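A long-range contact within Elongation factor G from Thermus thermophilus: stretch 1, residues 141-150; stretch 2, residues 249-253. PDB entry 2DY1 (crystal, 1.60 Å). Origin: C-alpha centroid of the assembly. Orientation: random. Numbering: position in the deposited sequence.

Stretch 1, residues 141-150: DYYALLEDLR
Stretch 2 249-253: PVALA

Residues 142-150 form a helix that continues later in the chain, with phi/psi values near -64/-40; residues 249-252 form a strand that begins earlier. Their axes approach to 11.4 Å, and their N-to-C directions differ by 154°, so the helix runs roughly antiparallel to the strand. The register follows: Y142 CA lies 9.4 Å from L252 CA, and L146 CA lies 8.4 Å from V250 CA, one helical turn matching two strand residues. The strand is extended, with phi/psi of -61/144 at P249, -119/118 at V250, -112/162 at A251 and -121/124 at L252; A253 (-161/152) lies beyond it.

D141 (-108/98) caps the helix N-terminus. With chi1 at 180° and chi2 at -4°, D141 OD1 accepts weak bonds from Y143 N (3.1 Å, angle 122°) and A144 N (3.3 Å, angle 165°). The regular i to i+4 ladder starts with L145 N to D141 O at 3.0 Å and reaches R150 N to L146 O at 2.9 Å.

No hydrogen bond crosses between the stretches; the 221 Å² buried is mainly apolar packing. Strand alternation directs the CA-to-CB bonds of V250 and L252 toward the helix and that of A251 away. Y142 contributes the largest area, 73 Å². The t rotamer of Y142 (chi1 -169°, chi2 79°) places Y142 CE1 3.7 Å from L252 CD1, while L252 (t, chi2 55°) sets CD2 over one ring face. At the ring's tip, Y142 OH sits 3.7 Å from V250 CG1, its polar need met elsewhere in the structure.

V250 (chi1 t) also meets two leucines, with CG1 its closest atom to each. The CA-to-CB bond of L146 (m, t) points sideways, yet L146 CD2 comes within 3.9 Å of V250 CG1; the CA-to-CB bond of L149 (m, t) points toward the strand, and L149 CD1 lies 4.2 Å from V250 CG1.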

# COMPACT_ATOMS: atom_id res chain seq x y z
N ASP A 141 -24.05 13.81 -15.59
CA ASP A 141 -23.90 15.10 -16.27
C ASP A 141 -22.42 15.33 -16.59
O ASP A 141 -21.64 15.78 -15.75
CB ASP A 141 -24.42 16.23 -15.37
CG ASP A 141 -24.29 17.60 -16.03
OD1 ASP A 141 -23.74 17.67 -17.14
OD2 ASP A 141 -24.74 18.61 -15.45
N TYR A 142 -22.06 15.03 -17.83
CA TYR A 142 -20.68 15.15 -18.27
C TYR A 142 -20.12 16.56 -18.16
O TYR A 142 -18.96 16.75 -17.81
CB TYR A 142 -20.56 14.68 -19.71
CG TYR A 142 -19.15 14.52 -20.20
CD1 TYR A 142 -18.41 13.38 -19.86
CD2 TYR A 142 -18.56 15.47 -21.02
CE1 TYR A 142 -17.11 13.21 -20.34
CE2 TYR A 142 -17.25 15.30 -21.50
CZ TYR A 142 -16.55 14.16 -21.15
OH TYR A 142 -15.29 13.97 -21.66
N TYR A 143 -20.94 17.56 -18.46
CA TYR A 143 -20.46 18.93 -18.41
C TYR A 143 -20.16 19.39 -17.00
O TYR A 143 -19.17 20.09 -16.78
CB TYR A 143 -21.46 19.84 -19.13
CG TYR A 143 -21.53 19.47 -20.59
CD1 TYR A 143 -22.44 18.50 -21.05
CD2 TYR A 143 -20.62 20.00 -21.49
CE1 TYR A 143 -22.42 18.07 -22.38
CE2 TYR A 143 -20.58 19.58 -22.82
CZ TYR A 143 -21.49 18.62 -23.25
OH TYR A 143 -21.45 18.22 -24.57
N ALA A 144 -20.99 19.00 -16.03
CA ALA A 144 -20.74 19.36 -14.65
C ALA A 144 -19.48 18.60 -14.19
O ALA A 144 -18.70 19.11 -13.40
CB ALA A 144 -21.94 18.99 -13.77
N LEU A 145 -19.31 17.37 -14.69
CA LEU A 145 -18.13 16.58 -14.33
C LEU A 145 -16.88 17.29 -14.82
O LEU A 145 -15.91 17.38 -14.08
CB LEU A 145 -18.22 15.18 -14.93
CG LEU A 145 -16.96 14.33 -14.72
CD1 LEU A 145 -16.69 14.11 -13.23
CD2 LEU A 145 -17.15 12.99 -15.41
N LEU A 146 -16.89 17.81 -16.05
CA LEU A 146 -15.71 18.53 -16.54
C LEU A 146 -15.38 19.71 -15.61
O LEU A 146 -14.21 19.97 -15.32
CB LEU A 146 -15.92 19.04 -17.96
CG LEU A 146 -15.99 18.01 -19.08
CD1 LEU A 146 -16.12 18.72 -20.43
CD2 LEU A 146 -14.71 17.17 -19.06
N GLU A 147 -16.41 20.44 -15.15
CA GLU A 147 -16.15 21.57 -14.25
C GLU A 147 -15.55 21.07 -12.94
O GLU A 147 -14.64 21.68 -12.38
CB GLU A 147 -17.43 22.34 -13.97
CG GLU A 147 -18.04 22.99 -15.20
CD GLU A 147 -19.18 23.93 -14.86
OE1 GLU A 147 -19.94 24.31 -15.78
OE2 GLU A 147 -19.33 24.29 -13.67
N ASP A 148 -16.06 19.95 -12.44
CA ASP A 148 -15.57 19.39 -11.20
C ASP A 148 -14.12 18.92 -11.37
O ASP A 148 -13.31 19.06 -10.46
CB ASP A 148 -16.43 18.22 -10.74
CG ASP A 148 -17.82 18.64 -10.30
OD1 ASP A 148 -18.07 19.85 -10.11
OD2 ASP A 148 -18.66 17.73 -10.13
N LEU A 149 -13.82 18.33 -12.53
CA LEU A 149 -12.47 17.86 -12.79
C LEU A 149 -11.52 19.06 -12.84
O LEU A 149 -10.41 19.00 -12.32
CB LEU A 149 -12.40 17.10 -14.11
CG LEU A 149 -13.08 15.74 -14.09
CD1 LEU A 149 -13.09 15.15 -15.49
CD2 LEU A 149 -12.34 14.81 -13.12
N ARG A 150 -11.96 20.15 -13.46
CA ARG A 150 -11.12 21.34 -13.54
C ARG A 150 -10.86 21.89 -12.13
O ARG A 150 -9.74 22.29 -11.79
CB ARG A 150 -11.79 22.40 -14.41
CG ARG A 150 -10.91 23.63 -14.65
CD ARG A 150 -11.53 24.56 -15.69
NE ARG A 150 -11.61 23.96 -17.02
CZ ARG A 150 -10.56 23.61 -17.76
NH1 ARG A 150 -9.32 23.80 -17.31
NH2 ARG A 150 -10.74 23.07 -18.96
N PRO A 249 -5.48 15.40 -20.73
CA PRO A 249 -6.58 15.13 -21.66
C PRO A 249 -7.70 14.35 -20.98
O PRO A 249 -7.42 13.50 -20.13
CB PRO A 249 -5.93 14.28 -22.75
CG PRO A 249 -4.46 14.60 -22.65
CD PRO A 249 -4.23 14.74 -21.16
N VAL A 250 -8.94 14.65 -21.34
CA VAL A 250 -10.09 13.94 -20.79
C VAL A 250 -10.82 13.28 -21.96
O VAL A 250 -11.32 13.94 -22.88
CB VAL A 250 -11.07 14.90 -20.08
CG1 VAL A 250 -12.26 14.11 -19.49
CG2 VAL A 250 -10.36 15.65 -18.98
N ALA A 251 -10.87 11.95 -21.92
CA ALA A 251 -11.52 11.16 -22.94
C ALA A 251 -12.77 10.50 -22.36
O ALA A 251 -12.93 10.41 -21.15
CB ALA A 251 -10.55 10.08 -23.45
N LEU A 252 -13.64 10.08 -23.26
CA LEU A 252 -14.87 9.41 -22.88
C LEU A 252 -14.88 8.03 -23.52
O LEU A 252 -14.75 7.91 -24.74
CB LEU A 252 -16.05 10.25 -23.40
CG LEU A 252 -17.52 9.95 -23.16
CD1 LEU A 252 -17.83 9.82 -21.67
CD2 LEU A 252 -18.31 11.11 -23.77
N ALA A 253 -15.03 6.98 -22.71
CA ALA A 253 -15.07 5.62 -23.26
C ALA A 253 -15.72 4.69 -22.25
O ALA A 253 -15.65 4.92 -21.05
CB ALA A 253 -13.65 5.12 -23.60